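Local coordinates for protein vinylacetyl-CoA Delta-isomerase (Nitrosopumilus maritimus SCM1, PDB 6VJR) that probably dehydrates 4-hydroxybutyryl-CoA and isomerises vinylacetyl-CoA, using FAD and a [4Fe-4S] cluster as an oxygen-tolerant enzyme of an ammonia-oxidizing archaeon, at residues R230-M238 with T432-Y440; K325-I336 with F372-I383. All coordinates share one frame; numbering follows the deposited sequence.

Contact 1: residues R230-M238 with T432-Y440; sequences RQSCDTRSM and TLGRNAVGY. With NA (sodium ion), chain K; NA (sodium ion), chain L.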
loop_
_atom_site.group_PDB
_atom_site.type_symbol
_atom_site.label_atom_id
_atom_site.label_comp_id
_atom_site.label_asym_id
_atom_site.label_seq_id
_atom_site.Cartn_x
_atom_site.Cartn_y
_atom_site.Cartn_z
ATOM N N ARG A 230 7.370 30.904 -5.990
ATOM C CA ARG A 230 7.377 30.768 -4.546
ATOM C C ARG A 230 7.671 29.321 -4.180
ATOM O O ARG A 230 7.525 28.423 -5.001
ATOM C CB ARG A 230 6.034 31.156 -3.945
ATOM C CG ARG A 230 5.719 32.638 -3.999
ATOM C CD ARG A 230 4.741 33.037 -2.931
ATOM N NE ARG A 230 5.403 33.074 -1.623
ATOM C CZ ARG A 230 5.039 33.880 -0.633
ATOM N NH1 ARG A 230 3.910 34.593 -0.705
ATOM N NH2 ARG A 230 5.757 33.898 0.478
ATOM N N GLN A 231 8.057 29.099 -2.939
ATOM C CA GLN A 231 8.191 27.772 -2.380
ATOM C C GLN A 231 7.577 27.816 -0.976
ATOM O O GLN A 231 7.609 28.882 -0.328
ATOM C CB GLN A 231 9.641 27.311 -2.275
ATOM C CG GLN A 231 10.340 27.218 -3.617
ATOM C CD GLN A 231 11.708 26.588 -3.516
ATOM O OE1 GLN A 231 12.409 26.752 -2.515
ATOM N NE2 GLN A 231 12.083 25.823 -4.533
ATOM N N SER A 232 7.097 26.657 -0.517
ATOM C CA SER A 232 6.709 26.487 0.875
ATOM C C SER A 232 7.827 26.980 1.806
ATOM O O SER A 232 8.943 26.538 1.674
ATOM C CB SER A 232 6.332 25.073 1.180
ATOM O OG SER A 232 5.951 25.007 2.547
ATOM N N CYS A 233 7.535 27.931 2.704
ATOM C CA CYS A 233 8.509 28.431 3.672
ATOM C C CYS A 233 9.639 29.237 3.028
ATOM O O CYS A 233 10.670 29.485 3.689
ATOM C CB CYS A 233 9.093 27.321 4.573
ATOM S SG CYS A 233 7.852 26.480 5.557
ATOM N N ASP A 234 9.430 29.723 1.792
ATOM C CA ASP A 234 10.473 30.432 1.046
ATOM C C ASP A 234 11.095 31.562 1.884
ATOM O O ASP A 234 12.318 31.703 1.953
ATOM C CB ASP A 234 9.939 30.948 -0.280
ATOM C CG ASP A 234 8.578 31.650 -0.308
ATOM O OD1 ASP A 234 8.036 32.015 0.783
ATOM O OD2 ASP A 234 8.009 31.766 -1.418
ATOM N N THR A 235 10.247 32.373 2.506
ATOM C CA THR A 235 10.696 33.602 3.123
ATOM C C THR A 235 11.446 33.387 4.428
ATOM O O THR A 235 12.055 34.341 4.920
ATOM C CB THR A 235 9.581 34.624 3.260
ATOM O OG1 THR A 235 8.600 34.019 4.084
ATOM C CG2 THR A 235 9.063 35.084 1.903
ATOM N N ARG A 236 11.506 32.146 4.950
ATOM C CA ARG A 236 12.347 31.933 6.107
ATOM C C ARG A 236 13.796 32.272 5.779
ATOM O O ARG A 236 14.583 32.648 6.673
ATOM C CB ARG A 236 12.257 30.502 6.617
ATOM C CG ARG A 236 10.881 30.234 7.209
ATOM C CD ARG A 236 10.826 28.933 7.908
ATOM N NE ARG A 236 9.493 28.553 8.380
ATOM C CZ ARG A 236 9.219 27.476 9.080
ATOM N NH1 ARG A 236 10.180 26.694 9.472
ATOM N NH2 ARG A 236 7.955 27.159 9.415
ATOM N N SER A 237 14.164 32.047 4.522
ATOM C CA SER A 237 15.501 32.347 4.047
ATOM C C SER A 237 15.860 33.817 4.268
ATOM O O SER A 237 17.029 34.127 4.437
ATOM C CB SER A 237 15.645 31.999 2.580
ATOM O OG SER A 237 14.803 32.819 1.777
ATOM N N MET A 238 14.865 34.700 4.173
ATOM C CA MET A 238 15.038 36.136 4.249
ATOM C C MET A 238 14.992 36.654 5.685
ATOM O O MET A 238 15.231 37.839 5.898
ATOM C CB MET A 238 13.963 36.829 3.404
ATOM C CG MET A 238 14.102 36.441 1.945
ATOM S SD MET A 238 12.688 36.797 0.892
ATOM C CE MET A 238 12.599 38.588 1.004
ATOM N N THR A 432 9.943 17.803 4.467
ATOM C CA THR A 432 8.621 17.160 4.363
ATOM C C THR A 432 7.471 18.141 4.151
ATOM O O THR A 432 6.454 17.750 3.590
ATOM C CB THR A 432 8.426 16.281 5.598
ATOM O OG1 THR A 432 8.330 17.057 6.785
ATOM C CG2 THR A 432 9.510 15.222 5.715
ATOM N N LEU A 433 7.622 19.395 4.591
ATOM C CA LEU A 433 6.636 20.449 4.415
ATOM C C LEU A 433 7.196 21.704 3.740
ATOM O O LEU A 433 6.460 22.422 3.062
ATOM C CB LEU A 433 5.998 20.829 5.746
ATOM C CG LEU A 433 5.193 19.733 6.430
ATOM C CD1 LEU A 433 4.753 20.147 7.822
ATOM C CD2 LEU A 433 4.046 19.387 5.569
ATOM N N GLY A 434 8.461 22.013 3.963
ATOM C CA GLY A 434 9.034 23.294 3.623
ATOM C C GLY A 434 9.722 23.324 2.276
ATOM O O GLY A 434 9.317 22.640 1.323
ATOM N N ARG A 435 10.806 24.127 2.226
ATOM C CA ARG A 435 11.308 24.539 0.929
ATOM C C ARG A 435 11.843 23.340 0.151
ATOM O O ARG A 435 11.745 23.303 -1.083
ATOM C CB ARG A 435 12.463 25.537 1.092
ATOM C CG ARG A 435 12.103 26.983 1.323
ATOM C CD ARG A 435 13.285 27.894 1.100
ATOM N NE ARG A 435 13.309 28.288 -0.314
ATOM C CZ ARG A 435 14.116 29.167 -0.853
ATOM N NH1 ARG A 435 13.961 29.486 -2.138
ATOM N NH2 ARG A 435 15.044 29.722 -0.104
ATOM N N ASN A 436 12.500 22.401 0.861
ATOM C CA ASN A 436 13.095 21.272 0.174
ATOM C C ASN A 436 12.085 20.161 -0.117
ATOM O O ASN A 436 12.393 19.228 -0.855
ATOM C CB ASN A 436 14.389 20.872 0.870
ATOM C CG ASN A 436 15.554 21.806 0.591
ATOM O OD1 ASN A 436 16.483 21.920 1.397
ATOM N ND2 ASN A 436 15.510 22.536 -0.508
ATOM N N ALA A 437 10.876 20.237 0.462
ATOM C CA ALA A 437 9.819 19.325 0.080
ATOM C C ALA A 437 9.289 19.586 -1.320
ATOM O O ALA A 437 8.705 18.658 -1.905
ATOM C CB ALA A 437 8.679 19.402 1.064
ATOM N N VAL A 438 9.398 20.846 -1.797
ATOM C CA VAL A 438 9.072 21.142 -3.181
ATOM C C VAL A 438 9.783 20.173 -4.112
ATOM O O VAL A 438 9.174 19.597 -4.995
ATOM C CB VAL A 438 9.408 22.592 -3.535
ATOM C CG1 VAL A 438 9.367 22.860 -5.042
ATOM C CG2 VAL A 438 8.501 23.503 -2.761
ATOM N N GLY A 439 11.070 19.989 -3.878
ATOM C CA GLY A 439 11.826 19.058 -4.689
ATOM C C GLY A 439 11.642 17.604 -4.272
ATOM O O GLY A 439 11.387 16.748 -5.129
ATOM N N TYR A 440 11.646 17.321 -2.965
ATOM C CA TYR A 440 11.653 15.930 -2.562
ATOM C C TYR A 440 10.306 15.257 -2.872
ATOM O O TYR A 440 10.263 14.076 -3.213
ATOM C CB TYR A 440 12.038 15.813 -1.086
ATOM C CG TYR A 440 12.231 14.384 -0.624
ATOM C CD1 TYR A 440 13.105 13.536 -1.259
ATOM C CD2 TYR A 440 11.448 13.838 0.370
ATOM C CE1 TYR A 440 13.281 12.227 -0.857
ATOM C CE2 TYR A 440 11.614 12.519 0.774
ATOM C CZ TYR A 440 12.483 11.682 0.128
ATOM O OH TYR A 440 12.633 10.378 0.493
HETATM NA NA NA K . 16.379 32.414 8.140
HETATM NA NA NA L . 19.313 33.646 4.991
HETATM O O HOH W 1 14.441 24.755 -2.025
HETATM O O HOH W 2 18.256 32.296 6.736
HETATM O O HOH W 3 14.832 32.464 10.142
HETATM O O HOH W 4 19.633 32.412 2.833
HETATM O O HOH W 5 21.567 32.483 5.646
HETATM O O HOH W 6 20.738 34.978 4.415
#

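Contact 2: residues K325-I336 with F372-I383; sequences KIIEMTHLNETI and FPYEISRLAQDI. With FAD (flavin-adenine dinucleotide), chain V.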
loop_
_atom_site.group_PDB
_atom_site.type_symbol
_atom_site.label_atom_id
_atom_site.label_comp_id
_atom_site.label_asym_id
_atom_site.label_seq_id
_atom_site.Cartn_x
_atom_site.Cartn_y
_atom_site.Cartn_z
ATOM N N LYS A 325 10.694 1.178 11.142
ATOM C CA LYS A 325 10.379 2.268 10.239
ATOM C C LYS A 325 11.604 2.766 9.488
ATOM O O LYS A 325 11.508 3.066 8.282
ATOM C CB LYS A 325 9.627 3.353 11.008
ATOM C CG LYS A 325 8.217 2.934 11.446
ATOM C CD LYS A 325 7.656 3.834 12.526
ATOM C CE LYS A 325 6.355 3.210 12.988
ATOM N NZ LYS A 325 5.711 3.815 14.127
ATOM N N ILE A 326 12.754 2.821 10.164
ATOM C CA ILE A 326 13.969 3.240 9.477
ATOM C C ILE A 326 14.383 2.187 8.441
ATOM O O ILE A 326 14.893 2.515 7.361
ATOM C CB ILE A 326 15.054 3.565 10.513
ATOM C CG1 ILE A 326 14.645 4.755 11.350
ATOM C CG2 ILE A 326 16.414 3.792 9.864
ATOM C CD1 ILE A 326 15.543 5.001 12.536
ATOM N N ILE A 327 14.213 0.915 8.771
ATOM C CA ILE A 327 14.412 -0.136 7.769
ATOM C C ILE A 327 13.485 0.062 6.571
ATOM O O ILE A 327 13.891 -0.053 5.411
ATOM C CB ILE A 327 14.310 -1.532 8.381
ATOM C CG1 ILE A 327 15.408 -1.817 9.407
ATOM C CG2 ILE A 327 14.250 -2.586 7.294
ATOM C CD1 ILE A 327 15.131 -2.998 10.330
ATOM N N GLU A 328 12.220 0.367 6.820
ATOM C CA GLU A 328 11.301 0.554 5.710
ATOM C C GLU A 328 11.756 1.702 4.807
ATOM O O GLU A 328 11.672 1.639 3.589
ATOM C CB GLU A 328 9.879 0.805 6.181
ATOM C CG GLU A 328 8.835 0.706 5.066
ATOM C CD GLU A 328 8.690 -0.668 4.401
ATOM O OE1 GLU A 328 9.029 -1.696 5.054
ATOM O OE2 GLU A 328 8.260 -0.757 3.216
ATOM N N MET A 329 12.099 2.825 5.430
ATOM C CA MET A 329 12.519 4.001 4.686
ATOM C C MET A 329 13.693 3.559 3.798
ATOM O O MET A 329 13.787 3.938 2.638
ATOM C CB MET A 329 12.919 5.116 5.664
ATOM C CG MET A 329 11.767 5.687 6.499
ATOM S SD MET A 329 12.303 6.685 7.905
ATOM C CE MET A 329 12.684 8.263 7.137
ATOM N N THR A 330 14.621 2.828 4.404
ATOM C CA THR A 330 15.830 2.421 3.687
ATOM C C THR A 330 15.488 1.521 2.491
ATOM O O THR A 330 15.992 1.722 1.366
ATOM C CB THR A 330 16.786 1.682 4.642
ATOM O OG1 THR A 330 17.223 2.572 5.670
ATOM C CG2 THR A 330 17.995 1.164 3.922
ATOM N N HIS A 331 14.586 0.562 2.717
ATOM C CA HIS A 331 14.153 -0.375 1.688
ATOM C C HIS A 331 13.496 0.352 0.504
ATOM O O HIS A 331 13.835 0.140 -0.661
ATOM C CB HIS A 331 13.137 -1.361 2.287
ATOM C CG HIS A 331 12.509 -2.188 1.228
ATOM N ND1 HIS A 331 13.163 -3.149 0.493
ATOM C CD2 HIS A 331 11.283 -2.161 0.775
ATOM C CE1 HIS A 331 12.345 -3.605 -0.451
ATOM N NE2 HIS A 331 11.155 -3.047 -0.261
ATOM N N LEU A 332 12.581 1.269 0.791
ATOM C CA LEU A 332 11.921 2.023 -0.291
ATOM C C LEU A 332 12.927 2.882 -1.073
ATOM O O LEU A 332 12.907 2.987 -2.300
ATOM C CB LEU A 332 10.822 2.877 0.330
ATOM C CG LEU A 332 9.668 2.132 1.001
ATOM C CD1 LEU A 332 8.677 3.111 1.590
ATOM C CD2 LEU A 332 8.956 1.231 -0.010
ATOM N N ASN A 333 13.814 3.515 -0.325
ATOM C CA ASN A 333 14.849 4.366 -0.911
ATOM C C ASN A 333 15.770 3.559 -1.836
ATOM O O ASN A 333 16.039 3.958 -2.969
ATOM C CB ASN A 333 15.630 5.074 0.198
ATOM C CG ASN A 333 16.414 6.267 -0.291
ATOM O OD1 ASN A 333 15.880 7.127 -1.000
ATOM N ND2 ASN A 333 17.667 6.355 0.132
ATOM N N GLU A 334 16.178 2.375 -1.390
ATOM C CA GLU A 334 17.063 1.554 -2.204
ATOM C C GLU A 334 16.361 0.946 -3.404
ATOM O O GLU A 334 16.977 0.645 -4.419
ATOM C CB GLU A 334 17.757 0.475 -1.399
ATOM C CG GLU A 334 18.632 1.041 -0.291
ATOM C CD GLU A 334 19.785 1.946 -0.687
ATOM O OE1 GLU A 334 20.229 1.940 -1.867
ATOM O OE2 GLU A 334 20.288 2.603 0.259
ATOM N N THR A 335 15.046 0.758 -3.302
ATOM C CA THR A 335 14.256 0.256 -4.419
ATOM C C THR A 335 14.367 1.253 -5.593
ATOM O O THR A 335 14.496 0.880 -6.752
ATOM C CB THR A 335 12.798 0.019 -3.970
ATOM O OG1 THR A 335 12.760 -1.059 -3.039
ATOM C CG2 THR A 335 11.946 -0.468 -5.134
ATOM N N ILE A 336 14.248 2.555 -5.303
ATOM C CA ILE A 336 14.400 3.589 -6.315
ATOM C C ILE A 336 15.809 3.524 -6.886
ATOM O O ILE A 336 16.006 3.554 -8.129
ATOM C CB ILE A 336 14.082 4.981 -5.739
ATOM C CG1 ILE A 336 12.626 5.053 -5.346
ATOM C CG2 ILE A 336 14.475 6.062 -6.739
ATOM C CD1 ILE A 336 12.340 6.183 -4.383
ATOM N N PHE A 372 7.238 6.749 -3.288
ATOM C CA PHE A 372 7.953 6.393 -2.065
ATOM C C PHE A 372 8.402 7.610 -1.249
ATOM O O PHE A 372 8.401 7.530 -0.004
ATOM C CB PHE A 372 9.117 5.439 -2.298
ATOM C CG PHE A 372 8.711 4.098 -2.858
ATOM C CD1 PHE A 372 7.381 3.638 -2.818
ATOM C CD2 PHE A 372 9.675 3.254 -3.416
ATOM C CE1 PHE A 372 7.053 2.402 -3.355
ATOM C CE2 PHE A 372 9.324 2.015 -3.912
ATOM C CZ PHE A 372 8.002 1.599 -3.887
ATOM N N PRO A 373 8.881 8.738 -1.844
ATOM C CA PRO A 373 9.260 9.895 -1.022
ATOM C C PRO A 373 8.145 10.300 -0.059
ATOM O O PRO A 373 8.428 10.763 1.048
ATOM C CB PRO A 373 9.654 10.973 -2.037
ATOM C CG PRO A 373 10.155 10.121 -3.201
ATOM C CD PRO A 373 9.153 8.980 -3.277
ATOM N N TYR A 374 6.897 10.192 -0.533
ATOM C CA TYR A 374 5.759 10.548 0.300
ATOM C C TYR A 374 5.676 9.665 1.536
ATOM O O TYR A 374 5.334 10.138 2.616
ATOM C CB TYR A 374 4.500 10.560 -0.534
ATOM C CG TYR A 374 4.387 11.719 -1.518
ATOM C CD1 TYR A 374 4.949 11.636 -2.787
ATOM C CD2 TYR A 374 3.746 12.898 -1.190
ATOM C CE1 TYR A 374 4.847 12.674 -3.697
ATOM C CE2 TYR A 374 3.614 13.941 -2.082
ATOM C CZ TYR A 374 4.231 13.851 -3.328
ATOM O OH TYR A 374 4.095 14.816 -4.275
ATOM N N GLU A 375 6.001 8.389 1.389
ATOM C CA GLU A 375 5.971 7.473 2.516
ATOM C C GLU A 375 7.173 7.678 3.444
ATOM O O GLU A 375 7.102 7.605 4.690
ATOM C CB GLU A 375 5.892 6.055 1.998
ATOM C CG GLU A 375 5.773 5.012 3.129
ATOM C CD GLU A 375 4.598 5.065 4.097
ATOM O OE1 GLU A 375 3.718 5.909 3.894
ATOM O OE2 GLU A 375 4.587 4.305 5.106
ATOM N N ILE A 376 8.364 7.900 2.850
ATOM C CA ILE A 376 9.541 8.156 3.662
ATOM C C ILE A 376 9.303 9.397 4.521
ATOM O O ILE A 376 9.659 9.445 5.723
ATOM C CB ILE A 376 10.767 8.245 2.725
ATOM C CG1 ILE A 376 11.064 6.899 2.010
ATOM C CG2 ILE A 376 11.996 8.701 3.490
ATOM C CD1 ILE A 376 12.077 6.984 0.894
ATOM N N SER A 377 8.682 10.417 3.934
ATOM C CA SER A 377 8.379 11.630 4.665
ATOM C C SER A 377 7.385 11.381 5.795
ATOM O O SER A 377 7.555 11.911 6.894
ATOM C CB SER A 377 7.853 12.671 3.720
ATOM O OG SER A 377 8.879 13.065 2.836
ATOM N N ARG A 378 6.347 10.598 5.522
ATOM C CA ARG A 378 5.353 10.270 6.546
ATOM C C ARG A 378 6.024 9.598 7.738
ATOM O O ARG A 378 5.805 9.958 8.890
ATOM C CB ARG A 378 4.255 9.390 5.966
ATOM C CG ARG A 378 3.070 9.193 6.891
ATOM C CD ARG A 378 2.006 8.338 6.234
ATOM N NE ARG A 378 2.331 6.924 6.194
ATOM C CZ ARG A 378 2.193 6.080 7.198
ATOM N NH1 ARG A 378 1.489 6.405 8.287
ATOM N NH2 ARG A 378 2.659 4.864 7.047
ATOM N N LEU A 379 6.887 8.618 7.464
ATOM C CA LEU A 379 7.561 7.875 8.515
ATOM C C LEU A 379 8.499 8.773 9.319
ATOM O O LEU A 379 8.628 8.614 10.531
ATOM C CB LEU A 379 8.277 6.650 7.967
ATOM C CG LEU A 379 7.371 5.593 7.344
ATOM C CD1 LEU A 379 8.182 4.502 6.719
ATOM C CD2 LEU A 379 6.374 5.021 8.363
ATOM N N ALA A 380 9.229 9.649 8.628
ATOM C CA ALA A 380 10.065 10.636 9.320
ATOM C C ALA A 380 9.268 11.491 10.307
ATOM O O ALA A 380 9.717 11.763 11.427
ATOM C CB ALA A 380 10.858 11.478 8.322
ATOM N N GLN A 381 8.075 11.907 9.900
ATOM C CA GLN A 381 7.257 12.730 10.777
ATOM C C GLN A 381 6.766 11.914 11.967
ATOM O O GLN A 381 6.693 12.436 13.070
ATOM C CB GLN A 381 6.077 13.331 10.027
ATOM C CG GLN A 381 6.506 14.331 8.973
ATOM C CD GLN A 381 5.356 15.194 8.509
ATOM O OE1 GLN A 381 4.193 15.000 8.907
ATOM N NE2 GLN A 381 5.687 16.200 7.712
ATOM N N ASP A 382 6.423 10.646 11.749
ATOM C CA ASP A 382 6.051 9.759 12.874
ATOM C C ASP A 382 7.186 9.713 13.906
ATOM O O ASP A 382 7.027 9.945 15.121
ATOM C CB ASP A 382 5.755 8.370 12.343
ATOM C CG ASP A 382 5.369 7.292 13.355
ATOM O OD1 ASP A 382 5.354 7.572 14.606
ATOM O OD2 ASP A 382 5.080 6.157 12.904
ATOM N N ILE A 383 8.405 9.430 13.417
ATOM C CA ILE A 383 9.545 9.283 14.320
ATOM C C ILE A 383 9.847 10.595 15.047
ATOM O O ILE A 383 10.280 10.586 16.191
ATOM C CB ILE A 383 10.755 8.745 13.538
ATOM C CG1 ILE A 383 10.466 7.332 13.004
ATOM C CG2 ILE A 383 12.001 8.791 14.404
ATOM C CD1 ILE A 383 11.414 6.813 11.982
HETATM P PA FAD V . 6.970 11.543 20.791
HETATM O O1A FAD V . 6.326 10.882 21.947
HETATM O O2A FAD V . 8.335 12.116 20.952
HETATM O O5B FAD V . 6.889 10.499 19.602
HETATM C C5B FAD V . 7.935 10.452 18.599
HETATM C C4B FAD V . 8.137 9.024 18.156
HETATM O O4B FAD V . 8.735 8.301 19.256
HETATM C C3B FAD V . 6.847 8.243 17.791
HETATM O O3B FAD V . 7.112 7.305 16.745
HETATM C C2B FAD V . 6.496 7.504 19.111
HETATM O O2B FAD V . 5.732 6.319 18.981
HETATM C C1B FAD V . 7.896 7.204 19.636
HETATM N N9A FAD V . 7.978 7.003 21.073
HETATM C C8A FAD V . 7.848 7.943 22.061
HETATM N N7A FAD V . 7.984 7.452 23.273
HETATM C C5A FAD V . 8.215 6.108 23.081
HETATM C C6A FAD V . 8.467 5.058 23.986
HETATM N N6A FAD V . 8.533 5.235 25.300
HETATM N N1A FAD V . 8.635 3.810 23.478
HETATM C C2A FAD V . 8.582 3.681 22.144
HETATM N N3A FAD V . 8.352 4.592 21.200
HETATM C C4A FAD V . 8.217 5.812 21.725
HETATM N N1 FAD V . -1.830 17.350 22.959
HETATM C C2 FAD V . -2.657 17.927 23.884
HETATM O O2 FAD V . -2.648 17.622 25.076
HETATM N N3 FAD V . -3.541 18.907 23.487
HETATM C C4 FAD V . -3.756 19.380 22.221
HETATM O O4 FAD V . -4.528 20.321 22.002
HETATM C C4X FAD V . -2.833 18.844 21.274
HETATM N N5 FAD V . -2.905 19.291 20.009
HETATM C C5X FAD V . -1.901 18.919 19.139
HETATM C C6 FAD V . -1.801 19.508 17.874
HETATM C C7 FAD V . -0.756 19.199 17.001
HETATM C C7M FAD V . -0.612 19.922 15.686
HETATM C C8 FAD V . 0.067 18.105 17.280
HETATM C C8M FAD V . 1.194 17.719 16.366
HETATM C C9 FAD V . -0.012 17.515 18.526
HETATM C C9A FAD V . -0.995 17.897 19.466
HETATM N N10 FAD V . -1.070 17.333 20.742
HETATM C C10 FAD V . -1.906 17.840 21.722
HETATM C "C1'" FAD V . 0.042 16.469 21.170
HETATM C "C2'" FAD V . 0.033 15.027 20.700
HETATM O "O2'" FAD V . -0.840 14.304 21.559
HETATM C "C3'" FAD V . 1.447 14.480 20.767
HETATM O "O3'" FAD V . 2.134 15.078 19.680
HETATM C "C4'" FAD V . 1.521 12.947 20.745
HETATM O "O4'" FAD V . 1.053 12.344 21.946
HETATM C "C5'" FAD V . 2.917 12.452 20.442
HETATM O "O5'" FAD V . 3.788 12.927 21.509
HETATM P P FAD V . 5.123 13.707 21.110
HETATM O O1P FAD V . 4.811 14.825 20.234
HETATM O O2P FAD V . 5.832 13.971 22.382
HETATM O O3P FAD V . 5.991 12.710 20.252
#

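Contact 1: residues R230-M238 with T432-Y440
R435 lies against the segment 230-238, D234 CA over one face of its guanidinium and Q231 OE1 near its edge, tilted from its plane, the amide and guanidinium planes 78° apart. Q231 OE1 takes R435 NE at 2.8 Å, the donor lying in the carbonyl plane, and a weak, bent bond from R435 NH1. One water also donates to Q231 OE1, while Q231 NE2 turns to E254. The kink of the R435 chain at CG-CD (chi3 89°) brings NE to Q231 OE1. In 230-238 a type II beta turn from Q231 to D234 runs into a 3-10 segment. R230 holds the D234 carboxylate side-on through NE and NH2, and Q231 N reaches D234 OD2 from above the carboxylate plane. With OG anti to the backbone N (chi1 -179°), S232 donates to L433 O at 2.7 Å, just where the chain has left helix 418-432. V438 CG2 packs on Q231 CB at 4.0 Å. The carbonyl oxygens of R236 and S237 each bind a sodium ion, the two bridged by a water; E239, G241 and D245, with two waters, complete the site of the ion on R236. R230 pairs with E239 and D244 of the second subunit.

Contact 2: residues K325-I336 with F372-I383
M329 enters the groove of helix 372-384: its CB leads to CG, which rests on L379 CD1 at 3.8 Å; SD touches L379 CB (4.0 Å) and lies near I383 CD1; and CE ends near I376 CG2 (3.7 Å) and A380 CB (3.9 Å). The bend at SD (chi3 80°) turns the methyl in toward the I376 carbonyl oxygen. This is a knob-into-hole fit, I376, L379, A380 and I383 forming the hole, between two antiparallel helices whose segments 325-336 and 372-383 run at 162° with axes 9.6 Å apart, in the helical C-terminal region of an acyl-CoA-dehydrogenase-like fold. At one end F372 takes L332 CD2 over its ring centre, 3.8 Å away in a CH-pi contact, while T335 CG2 meets the ring edge and I336 CD1 lies on F372 CB. With an alanine in place of F372, L332 CD2 and T335 CG2 would probably lose the ring they pack on, opening a gap. At the other end the extended chain of K325 crosses D382 at about a right angle, and NZ donates to OD2 at 2.7 Å in a salt bridge, on the syn side but 29° out of the carboxylate plane. D382 OD1 receives the FAD ribose hydroxyl O3B at 2.8 Å, so the second-shell lysine probably helps position the carboxylate. H321 also bonds K325 NZ. E328 turns to R371 and R455 of the third subunit.

In the fold
The centres of contacts 1 and 2 lie 20 Å apart, yet the two join through helix 372-384 and the segment 432-440. T432 OG1 and Q381 NE2 are 2.9 Å apart, probably hydrogen-bonded, and Y440 OH packs against I376 CD1 at 3.5 Å. Contact 1 ties the N-terminal family region to the C-terminal one, whereas contact 2 pairs two helices within the latter. The contacts approach two different FAD molecules: in contact 1 the V438 side chain is about 4 Å from one FAD and about 9 Å from the iron-sulfur cluster, while in contact 2 D382 binds the ribose of another, also held by K151 and R154 of the second subunit.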